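Local atomic coordinates of ribose 5-phosphate isomerase (Trypanosoma cruzi, PDB entry 3M1P), a protein that probably interconverts ribose 5-phosphate and ribulose 5-phosphate as a type B isomerase of the RpiB/LacAB family. Residues A[2-8]-A[30-36]; A[9-13]-A[67-71]; A[53-57]-A[105-109]; A[99-105]-A[127-133]. The protein carries 1 engineered substitution. Residues are numbered along the deposited sequence.

Contact 1 (A[2-8]-A[30-36]); sequences TRRVAIG and EFVPVYC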
loop_
_atom_site.group_PDB
_atom_site.type_symbol
_atom_site.label_atom_id
_atom_site.label_comp_id
_atom_site.label_asym_id
_atom_site.label_seq_id
_atom_site.Cartn_x
_atom_site.Cartn_y
_atom_site.Cartn_z
ATOM N N THR A 2 8.596 -32.189 -4.289
ATOM C CA THR A 2 7.946 -30.926 -4.698
ATOM C C THR A 2 6.917 -30.458 -3.651
ATOM O O THR A 2 6.600 -31.191 -2.717
ATOM C CB THR A 2 7.348 -30.919 -6.149
ATOM O OG1 THR A 2 6.151 -31.705 -6.214
ATOM C CG2 THR A 2 8.370 -31.394 -7.179
ATOM N N ARG A 3 6.425 -29.228 -3.794
ATOM C CA ARG A 3 5.534 -28.657 -2.783
ATOM C C ARG A 3 4.229 -28.137 -3.368
ATOM O O ARG A 3 4.213 -27.210 -4.191
ATOM C CB ARG A 3 6.254 -27.628 -1.882
ATOM C CG ARG A 3 7.499 -26.972 -2.461
ATOM C CD ARG A 3 8.642 -26.801 -1.437
ATOM N NE ARG A 3 8.244 -26.141 -0.190
ATOM C CZ ARG A 3 8.868 -25.104 0.370
ATOM N NH1 ARG A 3 9.953 -24.579 -0.185
ATOM N NH2 ARG A 3 8.410 -24.597 1.507
ATOM N N ARG A 4 3.138 -28.780 -2.953
ATOM C CA ARG A 4 1.817 -28.501 -3.484
ATOM C C ARG A 4 1.299 -27.195 -2.899
ATOM O O ARG A 4 1.520 -26.907 -1.728
ATOM C CB ARG A 4 0.853 -29.658 -3.193
ATOM C CG ARG A 4 1.365 -31.038 -3.660
ATOM C CD ARG A 4 0.318 -32.116 -3.422
ATOM N NE ARG A 4 -0.702 -32.098 -4.458
ATOM C CZ ARG A 4 -2.004 -32.235 -4.229
ATOM N NH1 ARG A 4 -2.457 -32.406 -2.993
ATOM N NH2 ARG A 4 -2.849 -32.214 -5.239
ATOM N N VAL A 5 0.631 -26.410 -3.739
ATOM C CA VAL A 5 0.127 -25.099 -3.370
ATOM C C VAL A 5 -1.314 -24.998 -3.849
ATOM O O VAL A 5 -1.569 -24.822 -5.039
ATOM C CB VAL A 5 0.989 -23.961 -4.008
ATOM C CG1 VAL A 5 0.368 -22.565 -3.759
ATOM C CG2 VAL A 5 2.413 -24.011 -3.504
ATOM N N ALA A 6 -2.268 -25.104 -2.930
ATOM C CA ALA A 6 -3.674 -25.060 -3.339
ATOM C C ALA A 6 -4.120 -23.625 -3.592
ATOM O O ALA A 6 -3.802 -22.732 -2.823
ATOM C CB ALA A 6 -4.577 -25.748 -2.304
ATOM N N ILE A 7 -4.857 -23.414 -4.676
ATOM C CA ILE A 7 -5.310 -22.079 -5.038
ATOM C C ILE A 7 -6.837 -21.998 -5.013
ATOM O O ILE A 7 -7.519 -22.838 -5.608
ATOM C CB ILE A 7 -4.763 -21.639 -6.435
ATOM C CG1 ILE A 7 -3.227 -21.630 -6.442
ATOM C CG2 ILE A 7 -5.346 -20.266 -6.836
ATOM C CD1 ILE A 7 -2.584 -21.741 -7.835
ATOM N N GLY A 8 -7.370 -20.995 -4.317
ATOM C CA GLY A 8 -8.808 -20.711 -4.351
ATOM C C GLY A 8 -9.093 -19.246 -4.643
ATOM O O GLY A 8 -8.251 -18.386 -4.391
ATOM N N GLU A 30 9.824 -26.456 -8.140
ATOM C CA GLU A 30 9.397 -27.248 -6.988
ATOM C C GLU A 30 7.985 -26.921 -6.463
ATOM O O GLU A 30 7.485 -27.628 -5.592
ATOM C CB GLU A 30 10.401 -27.151 -5.842
ATOM C CG GLU A 30 10.314 -25.846 -5.049
ATOM C CD GLU A 30 11.368 -24.836 -5.463
ATOM O OE1 GLU A 30 11.512 -24.557 -6.680
ATOM O OE2 GLU A 30 12.062 -24.336 -4.557
ATOM N N PHE A 31 7.358 -25.859 -6.964
ATOM C CA PHE A 31 6.027 -25.466 -6.497
ATOM C C PHE A 31 4.945 -25.899 -7.481
ATOM O O PHE A 31 4.948 -25.481 -8.630
ATOM C CB PHE A 31 5.956 -23.947 -6.237
ATOM C CG PHE A 31 6.892 -23.477 -5.158
ATOM C CD1 PHE A 31 6.557 -23.628 -3.811
ATOM C CD2 PHE A 31 8.118 -22.895 -5.485
ATOM C CE1 PHE A 31 7.432 -23.204 -2.806
ATOM C CE2 PHE A 31 8.995 -22.476 -4.500
ATOM C CZ PHE A 31 8.659 -22.628 -3.154
ATOM N N VAL A 32 4.014 -26.728 -7.021
ATOM C CA VAL A 32 2.950 -27.244 -7.889
ATOM C C VAL A 32 1.584 -26.638 -7.572
ATOM O O VAL A 32 1.028 -26.904 -6.501
ATOM C CB VAL A 32 2.838 -28.796 -7.814
ATOM C CG1 VAL A 32 1.868 -29.314 -8.880
ATOM C CG2 VAL A 32 4.223 -29.457 -7.938
ATOM N N PRO A 33 1.031 -25.829 -8.500
ATOM C CA PRO A 33 -0.299 -25.270 -8.268
ATOM C C PRO A 33 -1.397 -26.332 -8.374
ATOM O O PRO A 33 -1.373 -27.183 -9.280
ATOM C CB PRO A 33 -0.457 -24.225 -9.377
ATOM C CG PRO A 33 0.517 -24.599 -10.423
ATOM C CD PRO A 33 1.609 -25.393 -9.788
ATOM N N VAL A 34 -2.327 -26.278 -7.428
ATOM C CA VAL A 34 -3.485 -27.160 -7.388
ATOM C C VAL A 34 -4.679 -26.228 -7.369
ATOM O O VAL A 34 -5.038 -25.660 -6.330
ATOM C CB VAL A 34 -3.468 -28.077 -6.119
ATOM C CG1 VAL A 34 -4.641 -29.051 -6.121
ATOM C CG2 VAL A 34 -2.145 -28.828 -6.006
ATOM N N TYR A 35 -5.280 -26.030 -8.532
ATOM C CA TYR A 35 -6.377 -25.081 -8.620
ATOM C C TYR A 35 -7.693 -25.655 -8.083
ATOM O O TYR A 35 -8.209 -26.658 -8.601
ATOM C CB TYR A 35 -6.545 -24.512 -10.027
ATOM C CG TYR A 35 -7.634 -23.479 -10.060
ATOM C CD1 TYR A 35 -7.472 -22.247 -9.414
ATOM C CD2 TYR A 35 -8.846 -23.740 -10.703
ATOM C CE1 TYR A 35 -8.495 -21.302 -9.416
ATOM C CE2 TYR A 35 -9.870 -22.802 -10.711
ATOM C CZ TYR A 35 -9.686 -21.584 -10.073
ATOM O OH TYR A 35 -10.703 -20.655 -10.091
ATOM N N CYS A 36 -8.219 -24.995 -7.046
ATOM C CA CYS A 36 -9.407 -25.445 -6.336
ATOM C C CYS A 36 -10.470 -24.353 -6.266
ATOM O O CYS A 36 -11.380 -24.429 -5.449
ATOM C CB CYS A 36 -9.032 -25.906 -4.919
ATOM S SG CYS A 36 -7.950 -27.360 -4.851
#
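Strands 3-8 and 31-35 are neighbours in the parallel sheet of a Rossmann-like alpha/beta/alpha fold. They are parallel, and helix 17-26 lies between them in the chain and packs on their sheet, which makes a beta-alpha-beta crossover. The pairing runs in strict register from Arg3 with Phe31 to Ile7 with Tyr35. Three residues bury the most surface here: Ile7, Val34 and Arg3.

Ile7 lies on the face it shares with Arg3, Val5, Phe31, Pro33 and Tyr35. Its CD1 is 3.6 Å from Pro33 CB, and its CG2 is 3.9 Å from Tyr35 CD1. Leu20 and Val24 of helix 17-26 cover the same side chain.

Val34 is on the other face, with Ala6. Its CG2 sits over one face of the Arg4 guanidinium, 3.5 Å from Arg4 NH2. Arg4 NH1 is hydrogen-bonded to the backbone O of Glu61. The Val34 backbone serves Val5 and Ile7: Val34 N donates to Val5 O at 2.9 Å, and Ile7 N donates to Val34 O at 2.8 Å.

Arg3 closes the start of the ladder. Its aliphatic part rests against Phe31, Arg3 CG to Phe31 CD1 at 3.7 Å, and its guanidinium makes a salt bridge with Glu63. At the other end of the ladder, Cys36 N donates to Ile7 O at 2.7 Å. The bond at the start is shorter still: Arg3 N to Glu30 O, 2.6 Å.

Contact 2 (A[9-13]-A[67-71]); sequences TDHPA and LAAGS. Engineered in segment 67-71: Ala69 (natural residue Cys).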
loop_
_atom_site.group_PDB
_atom_site.type_symbol
_atom_site.label_atom_id
_atom_site.label_comp_id
_atom_site.label_asym_id
_atom_site.label_seq_id
_atom_site.Cartn_x
_atom_site.Cartn_y
_atom_site.Cartn_z
ATOM N N THR A 9 -10.269 -18.969 -5.202
ATOM C CA THR A 9 -10.733 -17.595 -5.436
ATOM C C THR A 9 -12.237 -17.506 -5.195
ATOM O O THR A 9 -12.914 -18.534 -5.053
ATOM C CB THR A 9 -10.439 -17.079 -6.900
ATOM O OG1 THR A 9 -11.358 -17.666 -7.827
ATOM C CG2 THR A 9 -9.033 -17.381 -7.347
ATOM N N ASP A 10 -12.758 -16.285 -5.133
ATOM C CA ASP A 10 -14.190 -16.079 -5.335
ATOM C C ASP A 10 -14.418 -15.528 -6.755
ATOM O O ASP A 10 -13.514 -15.610 -7.592
ATOM C CB ASP A 10 -14.822 -15.226 -4.221
ATOM C CG ASP A 10 -14.321 -13.795 -4.200
ATOM O OD1 ASP A 10 -13.333 -13.468 -4.903
ATOM O OD2 ASP A 10 -14.946 -12.984 -3.472
ATOM N N HIS A 11 -15.604 -14.991 -7.027
ATOM C CA HIS A 11 -15.975 -14.585 -8.389
ATOM C C HIS A 11 -15.110 -13.489 -9.033
ATOM O O HIS A 11 -14.609 -13.710 -10.130
ATOM C CB HIS A 11 -17.473 -14.252 -8.493
ATOM C CG HIS A 11 -18.024 -13.562 -7.283
ATOM N ND1 HIS A 11 -18.609 -12.314 -7.338
ATOM C CD2 HIS A 11 -18.052 -13.934 -5.981
ATOM C CE1 HIS A 11 -18.980 -11.951 -6.123
ATOM N NE2 HIS A 11 -18.654 -12.919 -5.281
ATOM N N PRO A 12 -14.922 -12.316 -8.361
ATOM C CA PRO A 12 -14.138 -11.272 -9.026
ATOM C C PRO A 12 -12.679 -11.663 -9.311
ATOM O O PRO A 12 -12.111 -11.212 -10.316
ATOM C CB PRO A 12 -14.201 -10.091 -8.047
ATOM C CG PRO A 12 -14.540 -10.676 -6.730
ATOM C CD PRO A 12 -15.369 -11.884 -7.018
ATOM N N ALA A 13 -12.096 -12.496 -8.446
ATOM C CA ALA A 13 -10.715 -12.962 -8.600
ATOM C C ALA A 13 -10.580 -14.139 -9.569
ATOM O O ALA A 13 -9.467 -14.541 -9.915
ATOM C CB ALA A 13 -10.132 -13.327 -7.252
ATOM N N LEU A 67 -5.180 -17.679 -1.539
ATOM C CA LEU A 67 -6.569 -17.256 -1.623
ATOM C C LEU A 67 -6.612 -15.839 -2.139
ATOM O O LEU A 67 -5.980 -14.946 -1.572
ATOM C CB LEU A 67 -7.282 -17.385 -0.274
ATOM C CG LEU A 67 -7.466 -18.821 0.236
ATOM C CD1 LEU A 67 -7.965 -18.851 1.707
ATOM C CD2 LEU A 67 -8.398 -19.634 -0.686
ATOM N N ALA A 68 -7.314 -15.657 -3.253
ATOM C CA ALA A 68 -7.473 -14.350 -3.861
ATOM C C ALA A 68 -8.948 -14.044 -3.919
ATOM O O ALA A 68 -9.750 -14.897 -4.310
ATOM C CB ALA A 68 -6.859 -14.330 -5.265
ATOM N N ALA A 69 -9.316 -12.842 -3.494
ATOM C CA ALA A 69 -10.700 -12.404 -3.540
ATOM C C ALA A 69 -10.744 -10.905 -3.814
ATOM O O ALA A 69 -9.756 -10.327 -4.266
ATOM C CB ALA A 69 -11.429 -12.763 -2.230
ATOM N N GLY A 70 -11.883 -10.268 -3.579
ATOM C CA GLY A 70 -11.994 -8.820 -3.776
ATOM C C GLY A 70 -10.928 -8.096 -2.972
ATOM O O GLY A 70 -10.022 -7.465 -3.541
ATOM N N SER A 71 -11.009 -8.241 -1.658
ATOM C CA SER A 71 -10.109 -7.577 -0.732
ATOM C C SER A 71 -9.108 -8.559 -0.085
ATOM O O SER A 71 -8.001 -8.168 0.302
ATOM C CB SER A 71 -10.946 -6.900 0.347
ATOM O OG SER A 71 -11.680 -7.903 1.036
#
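The side chain of Thr9 is in the p rotamer, chi1 76°. This turns OG1 back to its own chain, where it donates to Asp10 O at 3.0 Å. Its methyl CG2 faces Ala68, with 4.3 Å to Ala68 CB. Asp10 is also p, chi1 66°. Its carboxylate comes over residue 69, with OD1 3.2 Å from Ala69 CA and 3.4 Å from Ala69 CB. Residue 69 is an engineered alanine in place of the natural cysteine. Asp10 OD1 is buried here and has no polar partner in the model.

Both segments lie at the C-terminal ends of parallel strands of the Rossmann-like sheet, where active sites of such folds commonly form. Strand 3-9 gives way here to a short, weakly bonded helix at about 11-14, and strand 64-69 to a turn at Gly70.

Asp10 N makes only a weak hydrogen bond to Ala68 O, 3.4 Å, while Thr9 CA lies 3.1 Å from the same oxygen. Ala13 points toward the strand, and its CB packs 4.0 Å from Ala68 CB. The Pro12 ring brings CG to 4.1 Å from Gly70 N. A phosphate ion, probably from the crystallisation liquor, lies about 5 Å from the Pro12 side chain (nearest atoms). His11 packs on Arg141 of the second subunit.

Contact 3 (A[53-57]-A[105-109]); sequences VAEMV and ANIVC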
loop_
_atom_site.group_PDB
_atom_site.type_symbol
_atom_site.label_atom_id
_atom_site.label_comp_id
_atom_site.label_asym_id
_atom_site.label_seq_id
_atom_site.Cartn_x
_atom_site.Cartn_y
_atom_site.Cartn_z
ATOM N N VAL A 53 -9.619 -24.701 0.615
ATOM C CA VAL A 53 -8.157 -24.623 0.586
ATOM C C VAL A 53 -7.561 -24.755 1.989
ATOM O O VAL A 53 -6.595 -25.486 2.199
ATOM C CB VAL A 53 -7.700 -23.307 -0.094
ATOM C CG1 VAL A 53 -6.187 -23.045 0.128
ATOM C CG2 VAL A 53 -8.076 -23.339 -1.574
ATOM N N ALA A 54 -8.147 -24.049 2.946
ATOM C CA ALA A 54 -7.733 -24.132 4.343
ATOM C C ALA A 54 -7.704 -25.572 4.890
ATOM O O ALA A 54 -6.745 -25.961 5.557
ATOM C CB ALA A 54 -8.634 -23.262 5.198
ATOM N N GLU A 55 -8.756 -26.345 4.620
ATOM C CA GLU A 55 -8.812 -27.739 5.068
ATOM C C GLU A 55 -7.693 -28.571 4.445
ATOM O O GLU A 55 -7.057 -29.362 5.135
ATOM C CB GLU A 55 -10.186 -28.370 4.787
ATOM C CG GLU A 55 -11.342 -27.750 5.553
ATOM C CD GLU A 55 -11.362 -28.083 7.043
ATOM O OE1 GLU A 55 -10.634 -29.007 7.485
ATOM O OE2 GLU A 55 -12.136 -27.417 7.778
ATOM N N MET A 56 -7.434 -28.361 3.154
ATOM C CA MET A 56 -6.345 -29.040 2.466
ATOM C C MET A 56 -5.009 -28.769 3.149
ATOM O O MET A 56 -4.202 -29.688 3.340
ATOM C CB MET A 56 -6.301 -28.631 1.000
ATOM C CG MET A 56 -7.509 -29.102 0.206
ATOM S SD MET A 56 -7.550 -28.407 -1.452
ATOM C CE MET A 56 -6.166 -29.265 -2.211
ATOM N N VAL A 57 -4.784 -27.508 3.523
ATOM C CA VAL A 57 -3.579 -27.120 4.249
ATOM C C VAL A 57 -3.549 -27.782 5.640
ATOM O O VAL A 57 -2.554 -28.393 6.023
ATOM C CB VAL A 57 -3.444 -25.566 4.369
ATOM C CG1 VAL A 57 -2.354 -25.196 5.384
ATOM C CG2 VAL A 57 -3.161 -24.928 3.005
ATOM N N ALA A 105 3.522 -18.430 8.036
ATOM C CA ALA A 105 2.202 -18.463 7.423
ATOM C C ALA A 105 2.141 -19.579 6.398
ATOM O O ALA A 105 3.099 -19.792 5.664
ATOM C CB ALA A 105 1.871 -17.110 6.764
ATOM N N ASN A 106 1.024 -20.293 6.345
ATOM C CA ASN A 106 0.864 -21.355 5.358
ATOM C C ASN A 106 -0.174 -21.020 4.296
ATOM O O ASN A 106 -0.294 -21.729 3.312
ATOM C CB ASN A 106 0.572 -22.728 6.017
ATOM C CG ASN A 106 -0.517 -22.655 7.095
ATOM O OD1 ASN A 106 -1.434 -21.835 7.013
ATOM N ND2 ASN A 106 -0.414 -23.524 8.109
ATOM N N ILE A 107 -0.915 -19.934 4.491
ATOM C CA ILE A 107 -1.800 -19.432 3.435
ATOM C C ILE A 107 -1.583 -17.931 3.191
ATOM O O ILE A 107 -1.589 -17.144 4.127
ATOM C CB ILE A 107 -3.310 -19.728 3.726
ATOM C CG1 ILE A 107 -3.576 -21.247 3.776
ATOM C CG2 ILE A 107 -4.209 -19.018 2.679
ATOM C CD1 ILE A 107 -5.019 -21.660 4.015
ATOM N N VAL A 108 -1.378 -17.545 1.930
ATOM C CA VAL A 108 -1.295 -16.141 1.565
ATOM C C VAL A 108 -2.639 -15.702 1.001
ATOM O O VAL A 108 -3.232 -16.412 0.182
ATOM C CB VAL A 108 -0.101 -15.821 0.594
ATOM C CG1 VAL A 108 -0.203 -16.549 -0.769
ATOM C CG2 VAL A 108 0.068 -14.303 0.399
ATOM N N CYS A 109 -3.133 -14.557 1.471
ATOM C CA CYS A 109 -4.371 -13.975 0.959
ATOM C C CYS A 109 -4.077 -12.645 0.295
ATOM O O CYS A 109 -3.265 -11.872 0.791
ATOM C CB CYS A 109 -5.411 -13.801 2.075
ATOM S SG CYS A 109 -5.789 -15.368 2.966
#
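This is an apolar helix-on-sheet contact in the buried interior, close to the centre of the chain. Helix 46-58 packs along one face of the parallel sheet and meets the start of strand 107-111. The short axes of 53-57 and 107-109 pass 10.6 Å apart and run nearly antiparallel, at 157°.

Ile107 is the central residue. Its side chain points at the helix, and CD1 reaches 3.7 Å from Ala54 CA and 4.3 Å from Val53 CG1. The small Ala54 lets the isoleucine come close to the helix backbone. One turn on from Val53, Val57 CG2 is 3.8 Å from Ile107 CG1.

Val57 CG1 also touches Asn106 CG at 3.6 Å. The amide itself is held elsewhere, by Arg86 N and Gly84 O. No hydrogen bond joins the two segments. Leu67 of strand 64-69 extends the apolar layer, touching both Val53 and Ile107. Small and branched apolar side chains packed between a helix and parallel strands are characteristic of the three-layer alpha/beta/alpha sandwich.

Contact 4 (A[99-105]-A[127-133]); sequences SRIHNDA and FLQTPFS
The ends of helices 93-101 and 117-129 meet here. Helical conformation is lost at Asp104, with positive phi (41/46), and Ala105 N donates to Ser99 O at 2.8 Å. It is also lost at Thr130 (-82/123), from which 130-132 runs extended. The closest CA pair is Ile101 with Phe132, 4.4 Å.

Polar contacts centre on Arg100, with chi1 to chi3 all m. Its NH1 forms a salt bridge with Asp104 OD1 at 2.9 Å and a weak hydrogen bond to Ala105 O at 2.8 Å. NH2 donates to a water at 3.0 Å, which donates to Leu128 O (2.8 Å) and Thr130 O (2.6 Å). Ser133 N makes a weak bond to Ile101 O, 3.4 Å. Phe132 CA approaches Arg100 O at 3.3 Å.

Phe127 (t) receives Arg100 CD over its face, 3.6 Å from the centroid, a CH-pi contact. Phe132 (t) receives Asp104 CB likewise, at 3.8 Å.

Apolar packing adds Ile101 CG1 to Thr130 CG2, 3.5 Å, and Ala105 CB to Phe127 CE1, 3.6 Å. A buried arginine between two helix ends, salt-bridged to its own segment and linked to the other through water and a ring face, marks this structural packing within the alpha/beta/alpha fold.

Around it, Phe132 packs on helix 136-150, Ala105 on strand 87-89, and Arg100 and Leu128 on Phe64 of strand 64-69.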
loop_
_atom_site.group_PDB
_atom_site.type_symbol
_atom_site.label_atom_id
_atom_site.label_comp_id
_atom_site.label_asym_id
_atom_site.label_seq_id
_atom_site.Cartn_x
_atom_site.Cartn_y
_atom_site.Cartn_z
ATOM N N SER A 99 5.303 -12.530 6.906
ATOM C CA SER A 99 4.291 -13.554 7.204
ATOM C C SER A 99 4.916 -14.947 7.261
ATOM O O SER A 99 4.525 -15.791 8.089
ATOM C CB SER A 99 3.164 -13.527 6.173
ATOM O OG SER A 99 3.576 -14.055 4.926
ATOM N N ARG A 100 5.905 -15.158 6.396
ATOM C CA ARG A 100 6.713 -16.379 6.402
ATOM C C ARG A 100 7.801 -16.360 7.497
ATOM O O ARG A 100 7.924 -17.317 8.265
ATOM C CB ARG A 100 7.329 -16.620 5.010
ATOM C CG ARG A 100 6.306 -16.742 3.871
ATOM C CD ARG A 100 5.538 -18.081 3.884
ATOM N NE ARG A 100 6.469 -19.207 3.867
ATOM C CZ ARG A 100 6.632 -20.085 4.860
ATOM N NH1 ARG A 100 5.875 -20.034 5.961
ATOM N NH2 ARG A 100 7.546 -21.043 4.735
ATOM N N ILE A 101 8.575 -15.271 7.574
ATOM C CA ILE A 101 9.701 -15.172 8.514
ATOM C C ILE A 101 9.264 -15.222 9.986
ATOM O O ILE A 101 9.861 -15.954 10.793
ATOM C CB ILE A 101 10.571 -13.895 8.257
ATOM C CG1 ILE A 101 11.133 -13.885 6.827
ATOM C CG2 ILE A 101 11.710 -13.796 9.257
ATOM C CD1 ILE A 101 11.843 -12.572 6.402
ATOM N N HIS A 102 8.218 -14.471 10.323
ATOM C CA HIS A 102 7.770 -14.345 11.711
ATOM C C HIS A 102 6.615 -15.282 12.058
ATOM O O HIS A 102 6.537 -15.776 13.180
ATOM C CB HIS A 102 7.379 -12.886 12.022
ATOM C CG HIS A 102 8.543 -11.992 12.333
ATOM N ND1 HIS A 102 9.678 -11.937 11.550
ATOM C CD2 HIS A 102 8.736 -11.095 13.331
ATOM C CE1 HIS A 102 10.529 -11.065 12.065
ATOM N NE2 HIS A 102 9.979 -10.539 13.145
ATOM N N ASN A 103 5.714 -15.515 11.107
ATOM C CA ASN A 103 4.468 -16.230 11.395
ATOM C C ASN A 103 4.379 -17.628 10.809
ATOM O O ASN A 103 3.384 -18.323 11.035
ATOM C CB ASN A 103 3.267 -15.401 10.943
ATOM C CG ASN A 103 3.339 -13.961 11.444
ATOM O OD1 ASN A 103 3.194 -13.701 12.638
ATOM N ND2 ASN A 103 3.598 -13.041 10.547
ATOM N N ASP A 104 5.418 -18.022 10.061
ATOM C CA ASP A 104 5.408 -19.281 9.319
ATOM C C ASP A 104 4.028 -19.486 8.672
ATOM O O ASP A 104 3.430 -20.571 8.768
ATOM C CB ASP A 104 5.756 -20.440 10.264
ATOM C CG ASP A 104 6.012 -21.751 9.532
ATOM O OD1 ASP A 104 6.292 -21.717 8.317
ATOM O OD2 ASP A 104 5.920 -22.815 10.194
ATOM N N ALA A 105 3.522 -18.430 8.036
ATOM C CA ALA A 105 2.202 -18.463 7.423
ATOM C C ALA A 105 2.141 -19.579 6.398
ATOM O O ALA A 105 3.099 -19.792 5.664
ATOM C CB ALA A 105 1.871 -17.110 6.764
ATOM N N PHE A 127 6.215 -15.006 -0.806
ATOM C CA PHE A 127 5.612 -15.902 0.166
ATOM C C PHE A 127 6.155 -17.331 0.023
ATOM O O PHE A 127 6.574 -17.941 1.002
ATOM C CB PHE A 127 4.106 -15.910 -0.046
ATOM C CG PHE A 127 3.347 -16.652 1.003
ATOM C CD1 PHE A 127 3.027 -16.039 2.202
ATOM C CD2 PHE A 127 2.912 -17.969 0.771
ATOM C CE1 PHE A 127 2.294 -16.726 3.176
ATOM C CE2 PHE A 127 2.177 -18.662 1.734
ATOM C CZ PHE A 127 1.875 -18.046 2.942
ATOM N N LEU A 128 6.159 -17.850 -1.205
ATOM C CA LEU A 128 6.560 -19.240 -1.436
ATOM C C LEU A 128 8.055 -19.453 -1.234
ATOM O O LEU A 128 8.464 -20.477 -0.685
ATOM C CB LEU A 128 6.111 -19.728 -2.817
ATOM C CG LEU A 128 4.595 -19.844 -2.994
ATOM C CD1 LEU A 128 4.230 -20.137 -4.436
ATOM C CD2 LEU A 128 3.998 -20.897 -2.044
ATOM N N GLN A 129 8.850 -18.461 -1.630
ATOM C CA GLN A 129 10.322 -18.551 -1.566
ATOM C C GLN A 129 10.957 -18.218 -0.212
ATOM O O GLN A 129 12.067 -18.671 0.064
ATOM C CB GLN A 129 10.956 -17.669 -2.643
ATOM C CG GLN A 129 10.748 -18.163 -4.084
ATOM C CD GLN A 129 11.414 -17.259 -5.114
ATOM O OE1 GLN A 129 11.925 -16.187 -4.774
ATOM N NE2 GLN A 129 11.396 -17.677 -6.386
ATOM N N THR A 130 10.275 -17.423 0.620
ATOM C CA THR A 130 10.843 -16.973 1.894
ATOM C C THR A 130 10.693 -18.039 2.977
ATOM O O THR A 130 9.584 -18.473 3.253
ATOM C CB THR A 130 10.190 -15.641 2.386
ATOM O OG1 THR A 130 10.225 -14.666 1.335
ATOM C CG2 THR A 130 10.913 -15.099 3.597
ATOM N N PRO A 131 11.815 -18.477 3.580
ATOM C CA PRO A 131 11.725 -19.497 4.635
ATOM C C PRO A 131 11.257 -18.944 5.970
ATOM O O PRO A 131 11.419 -17.752 6.238
ATOM C CB PRO A 131 13.176 -19.989 4.773
ATOM C CG PRO A 131 14.022 -18.789 4.372
ATOM C CD PRO A 131 13.216 -18.093 3.282
ATOM N N PHE A 132 10.678 -19.810 6.797
ATOM C CA PHE A 132 10.424 -19.472 8.202
ATOM C C PHE A 132 11.772 -19.398 8.916
ATOM O O PHE A 132 12.646 -20.217 8.666
ATOM C CB PHE A 132 9.496 -20.497 8.859
ATOM C CG PHE A 132 9.360 -20.342 10.354
ATOM C CD1 PHE A 132 9.024 -19.115 10.921
ATOM C CD2 PHE A 132 9.532 -21.445 11.195
ATOM C CE1 PHE A 132 8.885 -18.979 12.302
ATOM C CE2 PHE A 132 9.390 -21.324 12.576
ATOM C CZ PHE A 132 9.073 -20.083 13.132
ATOM N N SER A 133 11.934 -18.405 9.787
ATOM C CA SER A 133 13.213 -18.144 10.440
ATOM C C SER A 133 13.616 -19.225 11.470
ATOM O O SER A 133 14.802 -19.481 11.670
ATOM C CB SER A 133 13.212 -16.752 11.070
ATOM O OG SER A 133 12.467 -16.740 12.267
HETATM O O HOH W 1 8.739 -20.644 2.053
#

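Contact 3 is the most central. Contact 2 is also buried but lies further out. Contacts 1 and 4 are only partly buried. Contacts 1, 2 and 3 all reach the same parallel sheet. Probable hydrogen bonds, Gly8 O with Ala68 N and Leu67 N with Val108 O, join contact 1 to contact 2 and contact 2 to contact 3. Contact 4 shares Ala105 with contact 3, and Phe127 packs against the start of strand 107-111. Contacts 2 and 4 do not touch and lie on opposite sides of the chain's centre. Chemistry follows place: a backbone ladder at the sheet edge, apolar packing inside, weak pairing at the strand ends, and an arginine with water between helix ends.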